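Local coordinates for methyl-accepting chemotaxis protein (Campylobacter jejuni, PDB 6W3T) that is the chemoreceptor Tlp3, whose ligand-binding domain binds L-norvaline and probably senses related amino acids to guide bacterial chemotaxis, at the norvaline site. Sequence-based numbering; all coordinates share one arbitrary frame.

The norvaline site. Residues 82, 108, 113, 115, 131, 133-135, 160. With NVA (norvaline), chain B.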
ATOM      1  N   TYR A  82       1.642 -10.724  13.635  1.00 11.54           N
ATOM      2  CA  TYR A  82       0.845 -11.208  14.753  1.00 13.48           C
ATOM      3  C   TYR A  82      -0.232 -12.174  14.275  1.00 16.74           C
ATOM      4  O   TYR A  82      -0.571 -12.229  13.091  1.00 16.25           O
ATOM      5  CB  TYR A  82       0.218 -10.040  15.531  1.00  7.00           C
ATOM      6  CG  TYR A  82      -0.339  -8.927  14.669  1.00 15.65           C
ATOM      7  CD1 TYR A  82       0.490  -7.916  14.172  1.00 15.69           C
ATOM      8  CD2 TYR A  82      -1.691  -8.884  14.350  1.00 12.27           C
ATOM      9  CE1 TYR A  82      -0.024  -6.890  13.378  1.00 11.23           C
ATOM     10  CE2 TYR A  82      -2.213  -7.874  13.567  1.00 10.74           C
ATOM     11  CZ  TYR A  82      -1.375  -6.883  13.081  1.00 15.05           C
ATOM     12  OH  TYR A  82      -1.905  -5.892  12.301  1.00 10.30           O
ATOM     13  N   LEU A 108      -5.679  -5.521  23.393  1.00 34.40           N
ATOM     14  CA  LEU A 108      -5.620  -4.759  22.147  1.00 30.68           C
ATOM     15  C   LEU A 108      -6.932  -4.753  21.367  1.00 34.77           C
ATOM     16  O   LEU A 108      -6.946  -4.295  20.218  1.00 25.36           O
ATOM     17  CB  LEU A 108      -4.478  -5.279  21.260  1.00 28.28           C
ATOM     18  CG  LEU A 108      -3.085  -5.128  21.886  1.00 30.21           C
ATOM     19  CD1 LEU A 108      -1.987  -5.709  21.022  1.00 26.10           C
ATOM     20  CD2 LEU A 108      -2.803  -3.667  22.163  1.00 38.87           C
ATOM     21  N   LYS A 113     -11.013  -4.348  15.334  1.00 24.49           N
ATOM     22  CA  LYS A 113     -10.135  -3.854  14.288  1.00 27.87           C
ATOM     23  C   LYS A 113     -10.604  -4.347  12.925  1.00 20.22           C
ATOM     24  O   LYS A 113     -10.962  -5.518  12.758  1.00 28.24           O
ATOM     25  CB  LYS A 113      -8.702  -4.299  14.563  1.00 25.46           C
ATOM     26  CG  LYS A 113      -8.185  -3.817  15.917  1.00 28.64           C
ATOM     27  CD  LYS A 113      -7.984  -2.299  15.907  1.00 28.75           C
ATOM     28  CE  LYS A 113      -7.798  -1.732  17.315  1.00 32.00           C
ATOM     29  NZ  LYS A 113      -6.493  -2.094  17.903  1.00 31.78           N
ATOM     30  N   TRP A 115      -8.790  -4.869  10.332  1.00 15.64           N
ATOM     31  CA  TRP A 115      -7.913  -5.918   9.814  1.00 18.96           C
ATOM     32  C   TRP A 115      -8.343  -7.286  10.327  1.00 23.81           C
ATOM     33  O   TRP A 115      -8.200  -8.286   9.619  1.00 19.02           O
ATOM     34  CB  TRP A 115      -6.444  -5.651  10.163  1.00 14.38           C
ATOM     35  CG  TRP A 115      -6.117  -5.688  11.639  1.00 24.67           C
ATOM     36  CD1 TRP A 115      -5.902  -4.606  12.462  1.00 20.73           C
ATOM     37  CD2 TRP A 115      -5.948  -6.857  12.465  1.00 15.12           C
ATOM     38  NE1 TRP A 115      -5.623  -5.037  13.741  1.00 19.69           N
ATOM     39  CE2 TRP A 115      -5.646  -6.408  13.768  1.00 14.76           C
ATOM     40  CE3 TRP A 115      -6.021  -8.239  12.225  1.00 15.65           C
ATOM     41  CZ2 TRP A 115      -5.423  -7.291  14.829  1.00 17.90           C
ATOM     42  CZ3 TRP A 115      -5.821  -9.115  13.285  1.00 11.17           C
ATOM     43  CH2 TRP A 115      -5.516  -8.637  14.567  1.00 17.97           C
ATOM     44  N   TYR A 131      -2.963   3.631   8.518  1.00 16.70           N
ATOM     45  CA  TYR A 131      -3.606   4.019   9.771  1.00 12.57           C
ATOM     46  C   TYR A 131      -2.558   3.941  10.869  1.00 18.62           C
ATOM     47  O   TYR A 131      -1.495   3.342  10.695  1.00 17.22           O
ATOM     48  CB  TYR A 131      -4.814   3.138  10.105  1.00 13.97           C
ATOM     49  CG  TYR A 131      -4.408   1.741  10.511  1.00 25.22           C
ATOM     50  CD1 TYR A 131      -4.133   0.770   9.552  1.00 20.35           C
ATOM     51  CD2 TYR A 131      -4.278   1.394  11.850  1.00 20.75           C
ATOM     52  CE1 TYR A 131      -3.746  -0.508   9.918  1.00 18.44           C
ATOM     53  CE2 TYR A 131      -3.892   0.126  12.219  1.00 19.18           C
ATOM     54  CZ  TYR A 131      -3.625  -0.817  11.253  1.00 22.03           C
ATOM     55  OH  TYR A 131      -3.239  -2.074  11.630  1.00 19.83           O
ATOM     56  N   ASP A 133      -0.819   2.592  13.844  1.00 20.84           N
ATOM     57  CA  ASP A 133      -0.691   1.358  14.613  1.00 17.87           C
ATOM     58  C   ASP A 133      -0.819   1.613  16.116  1.00 21.00           C
ATOM     59  O   ASP A 133      -0.178   2.520  16.657  1.00 21.60           O
ATOM     60  CB  ASP A 133       0.665   0.716  14.306  1.00 15.67           C
ATOM     61  CG  ASP A 133       1.004  -0.407  15.250  1.00 16.36           C
ATOM     62  OD1 ASP A 133       0.099  -1.220  15.545  1.00 15.99           O
ATOM     63  OD2 ASP A 133       2.182  -0.477  15.684  1.00 14.57           O
ATOM     64  N   THR A 134      -1.616   0.782  16.802  1.00 19.66           N
ATOM     65  CA  THR A 134      -1.752   0.917  18.256  1.00 23.65           C
ATOM     66  C   THR A 134      -0.476   0.524  18.989  1.00 23.53           C
ATOM     67  O   THR A 134      -0.161   1.095  20.037  1.00 25.64           O
ATOM     68  CB  THR A 134      -2.902   0.052  18.790  1.00 32.57           C
ATOM     69  OG1 THR A 134      -4.039   0.155  17.924  1.00 52.66           O
ATOM     70  CG2 THR A 134      -3.298   0.517  20.176  1.00 25.12           C
ATOM     71  N   VAL A 135       0.273  -0.442  18.461  1.00 20.87           N
ATOM     72  CA  VAL A 135       1.382  -1.012  19.222  1.00 27.58           C
ATOM     73  C   VAL A 135       2.580  -0.068  19.242  1.00 25.09           C
ATOM     74  O   VAL A 135       3.124   0.238  20.307  1.00 26.31           O
ATOM     75  CB  VAL A 135       1.756  -2.400  18.666  1.00 22.71           C
ATOM     76  CG1 VAL A 135       2.982  -2.961  19.404  1.00 21.66           C
ATOM     77  CG2 VAL A 135       0.549  -3.355  18.770  1.00 16.59           C
ATOM     78  N   ASP A 160       2.121  -5.745   9.550  1.00  5.85           N
ATOM     79  CA  ASP A 160       2.124  -4.285   9.457  1.00  7.28           C
ATOM     80  C   ASP A 160       3.405  -3.829   8.762  1.00  6.47           C
ATOM     81  O   ASP A 160       4.509  -4.075   9.264  1.00 13.35           O
ATOM     82  CB  ASP A 160       2.041  -3.630  10.839  1.00  9.74           C
ATOM     83  CG  ASP A 160       0.747  -3.931  11.574  1.00 15.64           C
ATOM     84  OD1 ASP A 160      -0.230  -4.416  10.945  1.00 12.68           O
ATOM     85  OD2 ASP A 160       0.707  -3.649  12.794  1.00 16.74           O
TER
HETATM   86  N   NVA B 301      -1.404  -2.549  13.875  1.00 12.78           N
HETATM   87  CA  NVA B 301      -2.399  -3.392  14.536  1.00 13.19           C
HETATM   88  CB  NVA B 301      -1.811  -4.277  15.645  1.00 18.40           C
HETATM   89  CG  NVA B 301      -2.668  -5.421  16.181  1.00 16.15           C
HETATM   90  CD  NVA B 301      -1.790  -6.224  17.107  1.00  7.96           C
HETATM   91  C   NVA B 301      -3.423  -2.476  15.175  1.00 21.40           C
HETATM   92  O   NVA B 301      -3.294  -1.270  15.430  1.00 19.96           O
HETATM   93  OXT NVA B 301      -4.604  -3.080  15.498  1.00 19.63           O
HETATM   94  O   HOH W   1      -5.671   0.732  15.823  1.00 28.11           O
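Three aromatic rings shape the amino-acid pocket of this PDC sensor domain. The Tyr82 ring offers one face to the ligand tail, norvaline CD standing 3.8 Å from the ring centroid in a CH-pi contact, while Trp115 CZ3 and the Asp160 carboxylate carbon lie at its edge. The Trp115 indole is sandwiched, Lys113 CB on one face and Tyr82 CE2 on the other, each lying nearer the ring's border than its centre, so its edge is held facing the ligand carboxylate. Tyr131 meets the ligand edge-on, its phenol tip reaching the amino group. In each of the three, CG lies between the backbone N and the carbonyl carbon (Trp115 chi1 65°), which helps turn the ring toward the ligand.

The pocket illustrates how the amino and carboxylate groups common to amino acids are gripped by polar groups while the side chain is met mainly by apolar surfaces, Trp115 serving both. OXT takes an in-plane bond from indole NE1 of Trp115 at 2.8 Å and a salt bridge from NZ of Lys113, whose chain folds at chi2 (-70°) and chi4, bringing NZ to OXT and to the Leu108 carbonyl O. The other oxygen, O, is doubly gripped by Thr134, through a nearly straight backbone N-H bond (174° at H) and through OG1, with a water bridging O and OG1. At the opposite pole, norvaline N donates to Tyr131 OH, Asp133 OD1 and Asp160 OD2; two acidic groups so near would be expected to stabilise an ammonium. CG rests on Trp115 CZ2, CD reaches Leu108 CD1 and CB faces Val135 CG2; virtually the whole ligand is buried. Bonds among pocket residues probably help to fix the carboxylates: Val135 N donates to Asp133 OD1, and the phenol OH of Tyr82 meets Asp160 OD1 at 2.6 Å from above the carboxylate plane.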